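Local coordinates for thiamine-phosphate synthase (Pyrococcus furiosus, PDB 1XI3), which probably condenses a pyrimidine diphosphate with a thiazole phosphate to form thiamine phosphate, a magnesium-dependent step in thiamine diphosphate biosynthesis, at residues D77-D80 and V81-V85; D96-I99 and E100-K103. All blocks are in the same frame, centred on the assembly; numbering follows the deposited sequence.

Contact 1: residues D77-D80 and V81-V85; sequences DRVD and VALAV
R78 and V81 pack together where helix 79-85 begins, in the beta-alpha-beta unit that leads from strand 72-76 to strand 89-92 of the TIM barrel. This is the tight, buried side. R78 sits at the N-cap, and its carbonyl O takes the N-H of A82 at 3.0 Å. Bends at chi2 and chi3 bring the guanidinium round to the D80 carboxylate, which it grips side-on and in its plane: NE bonds OD1 at 2.8 Å and NH2 bonds OD2 at 2.8 Å, each oxygen using its syn lone pair. D80 reaches this position with CG between its backbone N and carbonyl carbon (chi1 53°). V81 CG2 lies over one face of the guanidinium and also meets R78 CB at 3.8 Å. NH2 also bonds T52 OG1 of the same chain, and M55 of helix 52-68 packs on both R78 and V81.

The looser part is where V79 and L83 lie side by side, their side chains meeting in one pair, CG1 and CD1 at 4.0 Å. Only L83 and A84 are partly exposed, and I105 of the second subunit packs on L83. Next up the helix, L83 N bonds V79 O at 2.8 Å, then A84 N bonds D80 O at 2.9 Å.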
loop_
_atom_site.group_PDB
_atom_site.type_symbol
_atom_site.label_atom_id
_atom_site.label_comp_id
_atom_site.label_asym_id
_atom_site.label_seq_id
_atom_site.Cartn_x
_atom_site.Cartn_y
_atom_site.Cartn_z
ATOM N N ASP A 77 1.578 -3.262 -7.960
ATOM C CA ASP A 77 1.035 -2.027 -7.332
ATOM C C ASP A 77 1.864 -1.562 -6.148
ATOM O O ASP A 77 2.459 -0.474 -6.176
ATOM C CB ASP A 77 -0.437 -2.328 -6.940
ATOM C CG ASP A 77 -1.217 -1.162 -6.338
ATOM O OD1 ASP A 77 -2.470 -1.362 -6.184
ATOM O OD2 ASP A 77 -0.675 -0.113 -5.980
ATOM N N ARG A 78 1.917 -2.392 -5.118
ATOM C CA ARG A 78 2.276 -1.948 -3.766
ATOM C C ARG A 78 3.774 -1.760 -3.549
ATOM O O ARG A 78 4.505 -2.722 -3.256
ATOM C CB ARG A 78 1.655 -2.923 -2.695
ATOM C CG ARG A 78 0.140 -2.942 -2.704
ATOM C CD ARG A 78 -0.391 -1.638 -2.078
ATOM N NE ARG A 78 -0.029 -1.584 -0.679
ATOM C CZ ARG A 78 -0.755 -2.131 0.298
ATOM N NH1 ARG A 78 -1.890 -2.719 0.045
ATOM N NH2 ARG A 78 -0.321 -2.085 1.525
ATOM N N VAL A 79 4.225 -0.499 -3.648
ATOM C CA VAL A 79 5.638 -0.142 -3.451
ATOM C C VAL A 79 6.073 -0.383 -1.974
ATOM O O VAL A 79 7.216 -0.771 -1.693
ATOM C CB VAL A 79 5.864 1.298 -3.855
ATOM C CG1 VAL A 79 7.265 1.756 -3.490
ATOM C CG2 VAL A 79 5.571 1.507 -5.321
ATOM N N ASP A 80 5.160 -0.165 -1.035
ATOM C CA ASP A 80 5.444 -0.410 0.394
ATOM C C ASP A 80 5.803 -1.864 0.605
ATOM O O ASP A 80 6.811 -2.194 1.260
ATOM C CB ASP A 80 4.291 -0.010 1.323
ATOM C CG ASP A 80 2.942 -0.617 0.945
ATOM O OD1 ASP A 80 2.679 -0.819 -0.253
ATOM O OD2 ASP A 80 2.126 -0.848 1.890
ATOM N N VAL A 81 4.976 -2.737 0.050
ATOM C CA VAL A 81 5.215 -4.175 0.181
ATOM C C VAL A 81 6.527 -4.581 -0.506
ATOM O O VAL A 81 7.331 -5.290 0.072
ATOM C CB VAL A 81 4.035 -4.965 -0.327
ATOM C CG1 VAL A 81 4.334 -6.483 -0.298
ATOM C CG2 VAL A 81 2.783 -4.649 0.530
ATOM N N ALA A 82 6.731 -4.091 -1.728
ATOM C CA ALA A 82 7.948 -4.357 -2.480
ATOM C C ALA A 82 9.168 -3.952 -1.656
ATOM O O ALA A 82 10.123 -4.696 -1.550
ATOM C CB ALA A 82 7.923 -3.639 -3.821
ATOM N N LEU A 83 9.120 -2.769 -1.063
ATOM C CA LEU A 83 10.283 -2.320 -0.270
ATOM C C LEU A 83 10.471 -3.211 0.969
ATOM O O LEU A 83 11.610 -3.620 1.294
ATOM C CB LEU A 83 10.106 -0.873 0.152
ATOM C CG LEU A 83 10.234 0.170 -0.963
ATOM C CD1 LEU A 83 9.811 1.516 -0.406
ATOM C CD2 LEU A 83 11.644 0.266 -1.490
ATOM N N ALA A 84 9.376 -3.488 1.661
ATOM C CA ALA A 84 9.424 -4.207 2.950
ATOM C C ALA A 84 9.964 -5.629 2.763
ATOM O O ALA A 84 10.674 -6.130 3.635
ATOM C CB ALA A 84 8.116 -4.276 3.564
ATOM N N VAL A 85 9.643 -6.268 1.641
ATOM C CA VAL A 85 10.120 -7.655 1.377
ATOM C C VAL A 85 11.375 -7.732 0.486
ATOM O O VAL A 85 11.848 -8.839 0.154
ATOM C CB VAL A 85 8.990 -8.551 0.846
ATOM C CG1 VAL A 85 7.765 -8.437 1.731
ATOM C CG2 VAL A 85 8.696 -8.279 -0.621
#

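Contact 2: residues D96-I99 and E100-K103; sequences DMPI and EVAK
P98 and V101 lie side by side at the start of helix 99-105, in a turn that follows D96, a predicted magnesium ligand. The proline ring forms a low bump, and V101 CG2 rests against it, 3.9 Å from P98 CB. With CG1 anti to the backbone N (chi1 175°), the valine fork straddles two neighbours: CG2 faces the ring, while CG1 turns to the M97 thioether, which crosses it at about a right angle. M97 has two conformers, so its SD contact at 3.8 Å describes one of them. Cutting V101 back to an alanine would remove both methyls and would probably leave a gap beside the proline ring and the thioether without its neighbour. From the second subunit, Y56 packs on V101 and R53 on P98.

The E100 chain, bent at chi2, brings its carboxylate back to the proline, OE1 coming to 3.5 Å from P98 CB. K103 CG lies 3.3 Å from I99 O, and I99 packs on I111 and A113 of strand 110-115 and on A124 of helix 118-127.

P98 occupies the N-cap position, and its carbonyl O receives a straight bond from A102 N (2.9 Å, 173°) and a weak one from V101 N. Backbone bonds and apolar packing therefore hold this turn, and E100 OE1, buried without a partner, probably adds little to it.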
loop_
_atom_site.group_PDB
_atom_site.type_symbol
_atom_site.label_atom_id
_atom_site.label_comp_id
_atom_site.label_asym_id
_atom_site.label_seq_id
_atom_site.Cartn_x
_atom_site.Cartn_y
_atom_site.Cartn_z
ATOM N N ASP A 96 -2.278 3.036 -10.299
ATOM C CA ASP A 96 -1.263 2.864 -9.258
ATOM C C ASP A 96 -0.447 4.147 -9.077
ATOM O O ASP A 96 -0.688 5.182 -9.735
ATOM C CB ASP A 96 -0.348 1.680 -9.604
ATOM C CG ASP A 96 -1.083 0.359 -9.698
ATOM O OD1 ASP A 96 -0.551 -0.529 -10.423
ATOM O OD2 ASP A 96 -2.180 0.184 -9.099
ATOM N N MET A 97 0.538 4.100 -8.192
ATOM C CA MET A 97 1.434 5.232 -8.046
ATOM C C MET A 97 2.066 5.620 -9.357
ATOM O O MET A 97 2.488 4.771 -10.105
ATOM C CB MET A 97 2.559 4.869 -7.067
ATOM C CG MET A 97 3.319 6.067 -6.614
ATOM S SD MET A 97 4.360 5.689 -5.221
ATOM C CE MET A 97 3.132 5.540 -3.888
ATOM N N PRO A 98 2.109 6.927 -9.666
ATOM C CA PRO A 98 2.809 7.347 -10.900
ATOM C C PRO A 98 4.267 6.899 -10.894
ATOM O O PRO A 98 4.905 6.875 -9.844
ATOM C CB PRO A 98 2.726 8.868 -10.841
ATOM C CG PRO A 98 1.496 9.127 -10.037
ATOM C CD PRO A 98 1.466 8.056 -8.979
ATOM N N ILE A 99 4.754 6.539 -12.072
ATOM C CA ILE A 99 6.078 6.017 -12.224
ATOM C C ILE A 99 7.101 6.925 -11.596
ATOM O O ILE A 99 7.968 6.475 -10.846
ATOM C CB ILE A 99 6.417 5.729 -13.697
ATOM C CG1 ILE A 99 5.522 4.618 -14.224
ATOM C CG2 ILE A 99 7.910 5.341 -13.837
ATOM C CD1 ILE A 99 5.593 4.453 -15.708
ATOM N N GLU A 100 7.002 8.218 -11.873
ATOM C CA GLU A 100 8.035 9.134 -11.395
ATOM C C GLU A 100 8.064 9.215 -9.860
ATOM O O GLU A 100 9.103 9.391 -9.257
ATOM C CB GLU A 100 7.849 10.525 -12.033
ATOM C CG GLU A 100 6.615 11.299 -11.561
ATOM C CD GLU A 100 5.325 10.999 -12.329
ATOM O OE1 GLU A 100 5.217 9.978 -13.106
ATOM O OE2 GLU A 100 4.391 11.821 -12.127
ATOM N N VAL A 101 6.899 9.063 -9.246
ATOM C CA VAL A 101 6.776 9.138 -7.812
ATOM C C VAL A 101 7.330 7.870 -7.197
ATOM O O VAL A 101 8.024 7.904 -6.177
ATOM C CB VAL A 101 5.262 9.352 -7.416
ATOM C CG1 VAL A 101 5.085 9.312 -5.903
ATOM C CG2 VAL A 101 4.771 10.659 -7.983
ATOM N N ALA A 102 6.974 6.735 -7.782
ATOM C CA ALA A 102 7.535 5.447 -7.321
ATOM C C ALA A 102 9.065 5.449 -7.352
ATOM O O ALA A 102 9.715 4.966 -6.414
ATOM C CB ALA A 102 7.014 4.334 -8.184
ATOM N N LYS A 103 9.628 5.983 -8.429
ATOM C CA LYS A 103 11.085 6.048 -8.581
ATOM C C LYS A 103 11.707 6.935 -7.516
ATOM O O LYS A 103 12.811 6.669 -7.036
ATOM C CB LYS A 103 11.455 6.563 -9.976
ATOM C CG LYS A 103 11.144 5.575 -11.101
ATOM C CD LYS A 103 11.780 5.933 -12.456
ATOM C CE LYS A 103 13.309 5.723 -12.494
ATOM N NZ LYS A 103 13.834 4.495 -11.728
#

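Contact 1 comes first along the chain and contact 2 follows, with strand 89-92 running between them; their centres are 12 Å apart. They form the starts of successive outer helices, 79-85 and 99-105, of the parallel eight-stranded barrel, on the same side of the chain's centre. The loops ahead of the helices converge: D77 CG lies 3.2 Å from D96 OD2, so two aspartates predicted to bind magnesium come together. Farther on, V79 CG2 meets A102 CB at 4.3 Å, bringing the helices into touch. Both contacts also face the second subunit, whose A84 packs on M97, so helix starts, the probable metal site and the dimer interface share one region.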